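Local coordinates for protein tryptophanyl-tRNA synthetase (Cryptosporidium parvum Iowa II, PDB 3HV0) that probably activates tryptophan with ATP and transfers it to tRNA(Trp) as a class I aminoacyl-tRNA synthetase, this chain carrying the catalytic region, at residues S85-V90 against S275-D280; L114-K119 against E130-A135. All blocks are in the same frame, centred on the assembly; numbering follows the deposited sequence.

Contact 1 of 2, residues S85-V90 against S275-D280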
loop_
_atom_site.group_PDB
_atom_site.type_symbol
_atom_site.label_atom_id
_atom_site.label_comp_id
_atom_site.label_asym_id
_atom_site.label_seq_id
_atom_site.Cartn_x
_atom_site.Cartn_y
_atom_site.Cartn_z
ATOM N N SER A 85 2.127 19.870 -9.300
ATOM C CA SER A 85 2.794 20.875 -10.137
ATOM C C SER A 85 4.261 20.883 -9.769
ATOM O O SER A 85 4.630 20.509 -8.658
ATOM C CB SER A 85 2.194 22.269 -9.907
ATOM O OG SER A 85 2.543 22.785 -8.627
ATOM N N GLU A 86 5.089 21.322 -10.705
ATOM C CA GLU A 86 6.535 21.305 -10.520
ATOM C C GLU A 86 6.991 22.308 -9.466
ATOM O O GLU A 86 7.994 22.065 -8.784
ATOM C CB GLU A 86 7.267 21.556 -11.832
ATOM C CG GLU A 86 8.677 20.984 -11.818
ATOM C CD GLU A 86 9.430 21.210 -13.108
ATOM O OE1 GLU A 86 9.164 20.470 -14.087
ATOM O OE2 GLU A 86 10.307 22.113 -13.121
ATOM N N SER A 87 6.255 23.413 -9.323
ATOM C CA SER A 87 6.557 24.411 -8.302
ATOM C C SER A 87 5.399 24.623 -7.320
ATOM O O SER A 87 4.234 24.445 -7.645
ATOM C CB SER A 87 6.928 25.732 -8.961
ATOM O OG SER A 87 7.437 26.624 -7.986
ATOM N N LEU A 88 5.737 24.989 -6.098
ATOM C CA LEU A 88 4.734 25.282 -5.078
ATOM C C LEU A 88 4.114 26.650 -5.340
ATOM O O LEU A 88 4.819 27.577 -5.752
ATOM C CB LEU A 88 5.361 25.248 -3.681
ATOM C CG LEU A 88 5.294 23.878 -2.968
ATOM C CD1 LEU A 88 5.825 22.722 -3.833
ATOM C CD2 LEU A 88 6.019 23.934 -1.627
ATOM N N HIS A 89 2.796 26.771 -5.118
ATOM C CA HIS A 89 2.143 28.097 -5.109
ATOM C C HIS A 89 2.627 28.813 -3.857
ATOM O O HIS A 89 3.129 28.184 -2.917
ATOM C CB HIS A 89 0.612 28.020 -5.063
ATOM C CG HIS A 89 -0.001 27.161 -6.130
ATOM N ND1 HIS A 89 -0.932 26.182 -5.854
ATOM C CD2 HIS A 89 0.168 27.145 -7.473
ATOM C CE1 HIS A 89 -1.307 25.595 -6.981
ATOM N NE2 HIS A 89 -0.653 26.160 -7.979
ATOM N N VAL A 90 2.470 30.126 -3.825
ATOM C CA VAL A 90 2.818 30.879 -2.632
ATOM C C VAL A 90 1.850 30.534 -1.495
ATOM O O VAL A 90 2.213 30.626 -0.310
ATOM C CB VAL A 90 2.847 32.397 -2.914
ATOM C CG1 VAL A 90 3.292 33.176 -1.693
ATOM C CG2 VAL A 90 3.798 32.689 -4.065
ATOM N N SER A 275 -1.974 30.519 -10.776
ATOM C CA SER A 275 -1.779 31.349 -9.587
ATOM C C SER A 275 -0.276 31.544 -9.353
ATOM O O SER A 275 0.557 31.013 -10.098
ATOM C CB SER A 275 -2.419 30.689 -8.371
ATOM O OG SER A 275 -1.829 29.419 -8.137
ATOM N N ILE A 276 0.061 32.285 -8.304
ATOM C CA ILE A 276 1.434 32.756 -8.074
ATOM C C ILE A 276 2.387 31.616 -7.609
ATOM O O ILE A 276 2.226 31.062 -6.511
ATOM C CB ILE A 276 1.415 33.918 -7.033
ATOM C CG1 ILE A 276 2.150 35.138 -7.523
ATOM C CG2 ILE A 276 2.064 33.521 -5.760
ATOM C CD1 ILE A 276 1.493 35.766 -8.746
ATOM N N PHE A 277 3.357 31.247 -8.443
ATOM C CA PHE A 277 4.335 30.231 -8.048
ATOM C C PHE A 277 5.603 30.864 -7.464
ATOM O O PHE A 277 5.963 31.988 -7.802
ATOM C CB PHE A 277 4.701 29.330 -9.223
ATOM C CG PHE A 277 3.542 28.564 -9.796
ATOM C CD1 PHE A 277 3.215 27.299 -9.314
ATOM C CD2 PHE A 277 2.799 29.085 -10.843
ATOM C CE1 PHE A 277 2.153 26.574 -9.867
ATOM C CE2 PHE A 277 1.736 28.371 -11.396
ATOM C CZ PHE A 277 1.409 27.117 -10.902
ATOM N N VAL A 278 6.294 30.130 -6.593
ATOM C CA VAL A 278 7.524 30.659 -5.978
ATOM C C VAL A 278 8.664 30.870 -6.968
ATOM O O VAL A 278 9.598 31.601 -6.657
ATOM C CB VAL A 278 8.043 29.769 -4.823
ATOM C CG1 VAL A 278 7.030 29.717 -3.691
ATOM C CG2 VAL A 278 8.372 28.388 -5.325
ATOM N N ASN A 279 8.599 30.232 -8.141
ATOM C CA ASN A 279 9.593 30.450 -9.200
ATOM C C ASN A 279 9.137 31.417 -10.304
ATOM O O ASN A 279 9.741 31.460 -11.377
ATOM C CB ASN A 279 10.014 29.121 -9.820
ATOM C CG ASN A 279 8.920 28.485 -10.653
ATOM O OD1 ASN A 279 7.734 28.731 -10.446
ATOM N ND2 ASN A 279 9.318 27.647 -11.595
ATOM N N ASP A 280 8.080 32.186 -10.045
ATOM C CA ASP A 280 7.627 33.211 -10.989
ATOM C C ASP A 280 8.548 34.427 -10.943
ATOM O O ASP A 280 8.966 34.868 -9.867
ATOM C CB ASP A 280 6.185 33.662 -10.692
ATOM C CG ASP A 280 5.134 32.834 -11.416
ATOM O OD1 ASP A 280 5.471 32.093 -12.359
ATOM O OD2 ASP A 280 3.946 32.951 -11.048
#
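His89 and Phe277 form a single antiparallel bridge as a non-hydrogen-bonded pair, His89 CA lying 4.2 Å from Phe277 CA. On one side of it Val278 N donates to Leu88 O at 3.1 Å. On the other, Val90 N donates to Ile276 O at 2.9 Å. The His89 and Phe277 rings run side by side in the same direction, their planes inclined at 48° in an oblique pairing; the model sets their nearest edges too close, so the exact spacing is doubtful. His89 CG stands anti to the carbonyl carbon (chi1 -53°), beside the backbone N; Ser275 OG lies over one face of the ring, toward the rim, 3.1 Å from His89 CD2. His89 opens the His-Val-Gly-His version of the class I HIGH signature, and its ring also meets that of His92. The KMSAS sequence, counterpart of KMSKS, falls in the unmodelled stretch shortly before Ser275, so the bridge joins the neighbourhoods of both signatures. Ser87 O lies near the Phe277 ring plane, 3.5 Å from Phe277 CD1, and Ser85 OG bonds to that same carbonyl oxygen. Ser87 OG reaches Asn279 OD1 through a weak 3.3 Å hydrogen bond. A type I turn begins at Phe277 and runs to Asp280, whose OD2 receives Phe277 N from above its carboxylate plane and also pairs with Lys288.

Contact 2 of 2, residues L114-K119 against E130-A135. With TRP (tryptophan), chain C.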
loop_
_atom_site.group_PDB
_atom_site.type_symbol
_atom_site.label_atom_id
_atom_site.label_comp_id
_atom_site.label_asym_id
_atom_site.label_seq_id
_atom_site.Cartn_x
_atom_site.Cartn_y
_atom_site.Cartn_z
ATOM N N LEU A 114 5.745 13.760 0.820
ATOM C CA LEU A 114 5.388 14.159 -0.518
ATOM C C LEU A 114 4.540 13.046 -1.134
ATOM O O LEU A 114 5.012 11.945 -1.339
ATOM C CB LEU A 114 6.636 14.488 -1.314
ATOM C CG LEU A 114 7.113 15.874 -0.849
ATOM C CD1 LEU A 114 8.573 15.894 -0.403
ATOM C CD2 LEU A 114 6.797 16.897 -1.921
ATOM N N THR A 115 3.275 13.338 -1.397
ATOM C CA THR A 115 2.320 12.311 -1.762
ATOM C C THR A 115 2.271 12.043 -3.259
ATOM O O THR A 115 1.224 12.219 -3.890
ATOM C CB THR A 115 0.888 12.637 -1.228
ATOM O OG1 THR A 115 0.311 13.757 -1.917
ATOM C CG2 THR A 115 0.950 12.949 0.220
ATOM N N ASP A 116 3.368 11.559 -3.835
ATOM C CA ASP A 116 3.355 11.258 -5.292
ATOM C C ASP A 116 2.344 10.164 -5.684
ATOM O O ASP A 116 1.861 10.167 -6.798
ATOM C CB ASP A 116 4.742 10.932 -5.849
ATOM C CG ASP A 116 5.566 10.102 -4.906
ATOM O OD1 ASP A 116 5.186 8.987 -4.552
ATOM O OD2 ASP A 116 6.617 10.546 -4.474
ATOM N N ASP A 117 2.045 9.241 -4.771
ATOM C CA ASP A 117 0.981 8.261 -4.944
ATOM C C ASP A 117 -0.419 8.877 -5.057
ATOM O O ASP A 117 -1.172 8.515 -5.957
ATOM C CB ASP A 117 1.018 7.213 -3.819
ATOM C CG ASP A 117 1.091 7.829 -2.417
ATOM O OD1 ASP A 117 1.045 9.065 -2.308
ATOM O OD2 ASP A 117 1.196 7.069 -1.432
ATOM N N GLU A 118 -0.750 9.814 -4.170
ATOM C CA GLU A 118 -2.090 10.426 -4.116
ATOM C C GLU A 118 -2.502 11.086 -5.430
ATOM O O GLU A 118 -3.607 10.904 -5.903
ATOM C CB GLU A 118 -2.143 11.467 -2.968
ATOM C CG GLU A 118 -3.407 12.347 -2.914
ATOM C CD GLU A 118 -3.325 13.491 -1.875
ATOM O OE1 GLU A 118 -2.198 13.793 -1.361
ATOM O OE2 GLU A 118 -4.397 14.104 -1.584
ATOM N N LYS A 119 -1.601 11.873 -5.996
ATOM C CA LYS A 119 -1.920 12.800 -7.095
ATOM C C LYS A 119 -1.933 12.064 -8.399
ATOM O O LYS A 119 -2.716 12.377 -9.289
ATOM C CB LYS A 119 -0.921 13.966 -7.128
ATOM C CG LYS A 119 -0.934 14.818 -5.837
ATOM C CD LYS A 119 -2.352 15.387 -5.631
ATOM C CE LYS A 119 -2.449 16.353 -4.466
ATOM N NZ LYS A 119 -3.777 17.061 -4.478
ATOM N N GLU A 130 5.906 11.633 -13.608
ATOM C CA GLU A 130 5.769 13.078 -13.450
ATOM C C GLU A 130 5.640 13.482 -11.991
ATOM O O GLU A 130 6.256 14.455 -11.545
ATOM C CB GLU A 130 4.555 13.578 -14.221
ATOM C CG GLU A 130 4.714 13.474 -15.762
ATOM C CD GLU A 130 3.433 13.786 -16.498
ATOM O OE1 GLU A 130 2.393 13.175 -16.201
ATOM O OE2 GLU A 130 3.463 14.646 -17.382
ATOM N N THR A 131 4.823 12.724 -11.260
ATOM C CA THR A 131 4.567 12.972 -9.859
ATOM C C THR A 131 5.813 12.781 -9.007
ATOM O O THR A 131 6.010 13.467 -8.000
ATOM C CB THR A 131 3.467 12.037 -9.316
ATOM O OG1 THR A 131 2.373 12.003 -10.227
ATOM C CG2 THR A 131 2.939 12.605 -8.065
ATOM N N HIS A 132 6.650 11.841 -9.422
ATOM C CA HIS A 132 7.866 11.545 -8.690
ATOM C C HIS A 132 8.844 12.683 -8.901
ATOM O O HIS A 132 9.394 13.187 -7.921
ATOM C CB HIS A 132 8.445 10.204 -9.144
ATOM C CG HIS A 132 9.610 9.746 -8.332
ATOM N ND1 HIS A 132 9.498 9.396 -7.005
ATOM C CD2 HIS A 132 10.918 9.589 -8.656
ATOM C CE1 HIS A 132 10.687 9.048 -6.542
ATOM N NE2 HIS A 132 11.567 9.154 -7.525
ATOM N N ASN A 133 9.037 13.101 -10.164
ATOM C CA ASN A 133 9.883 14.266 -10.480
ATOM C C ASN A 133 9.385 15.566 -9.841
ATOM O O ASN A 133 10.194 16.364 -9.314
ATOM C CB ASN A 133 10.008 14.468 -11.986
ATOM C CG ASN A 133 10.693 13.298 -12.687
ATOM O OD1 ASN A 133 11.422 12.512 -12.067
ATOM N ND2 ASN A 133 10.458 13.178 -13.989
ATOM N N TYR A 134 8.065 15.782 -9.898
ATOM C CA TYR A 134 7.462 16.973 -9.333
ATOM C C TYR A 134 7.692 16.968 -7.825
ATOM O O TYR A 134 7.825 18.024 -7.205
ATOM C CB TYR A 134 5.963 17.001 -9.552
ATOM C CG TYR A 134 5.434 17.317 -10.925
ATOM C CD1 TYR A 134 6.269 17.634 -11.996
ATOM C CD2 TYR A 134 4.058 17.302 -11.146
ATOM C CE1 TYR A 134 5.737 17.909 -13.263
ATOM C CE2 TYR A 134 3.516 17.566 -12.397
ATOM C CZ TYR A 134 4.354 17.880 -13.451
ATOM O OH TYR A 134 3.798 18.149 -14.679
ATOM N N ALA A 135 7.674 15.768 -7.239
ATOM C CA ALA A 135 7.998 15.590 -5.834
ATOM C C ALA A 135 9.394 16.097 -5.513
ATOM O O ALA A 135 9.572 16.828 -4.543
ATOM C CB ALA A 135 7.881 14.145 -5.441
HETATM N N TRP C . -2.624 15.428 0.483
HETATM C CA TRP C . -2.074 16.745 0.921
HETATM C C TRP C . -2.279 17.782 -0.173
HETATM O O TRP C . -2.478 17.421 -1.347
HETATM C CB TRP C . -0.586 16.656 1.314
HETATM C CG TRP C . -0.355 16.182 2.729
HETATM C CD1 TRP C . 0.082 14.940 3.124
HETATM C CD2 TRP C . -0.528 16.938 3.937
HETATM N NE1 TRP C . 0.188 14.886 4.487
HETATM C CE2 TRP C . -0.194 16.092 5.013
HETATM C CE3 TRP C . -0.931 18.242 4.212
HETATM C CZ2 TRP C . -0.251 16.510 6.340
HETATM C CZ3 TRP C . -0.991 18.653 5.531
HETATM C CH2 TRP C . -0.662 17.781 6.583
HETATM O OXT TRP C . -2.258 18.990 0.128
#
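Asp116 and Thr131 meet at the closest point of this buried contact, where Thr131 CG2, anti to its own backbone N, presses on the first turn of helix 116-122. Thr131 CG2 lies 3.0 Å from Asp116 O and 3.3 Å from Asp116 CB, a very close approach, probably drawn too tight in the model; no hydrogen bond links the segments, and Thr131 OG1 bonds instead to Thr127 O. Beyond CB, the Asp116 carboxylate runs alongside the His132 imidazole, pointing the same way with the planes 60° apart. Asp116 OD2 lies near the plane at the edge of the His132 ring, 4.0 Å from His132 ND1, too far for a salt bridge, though the acid might still favour a protonated histidine; Asp116 OD1 accepts from Leu158 N. Ala135 CB lies 3.9 Å from Asp116 OD2 and 4.3 Å from Leu114 CB.

Farther along helix 116-122, Glu118 OE1 receives the amino N of the bound tryptophan at 2.5 Å. It also takes the hydroxyl of Thr115, which comes in on the anti side of the carboxylate and helps to position it. Thr115 CG2 touches tryptophan CD1 at 3.6 Å.

In the Rossmann-like catalytic fold, strand 110-114 leads through an inverse gamma turn centred on Thr115 into helix 116-122, with helix 128-143 packed against this junction; strand 152-156 adjoins both through Leu114, Asp116 and Ala135, and helix 192-202 packs on Thr115, Asp117 and Glu118.

In the fold
Contact 2 is nested in the chain inside the long loop that contact 1 closes, and the two centres lie 16 Å apart. They touch where the Tyr134 ring packs against the backbone of 85-90: Tyr134 CD2 is 3.7 Å from Ser85 N, and Tyr134 CD1 is 4.0 Å from Glu86 CA. Helix 128-143 joins them, since further along it Asn138 binds Ser85 O and Asp141 binds Leu88 N. Contact 2 holds part of the tryptophan pocket, to which Tyr78 adds another hydrogen bond, whereas the His89 side chain of contact 1 stands about 9 Å from the ligand. In class I synthetases the two signature regions generally serve ATP binding and activation, probably here too.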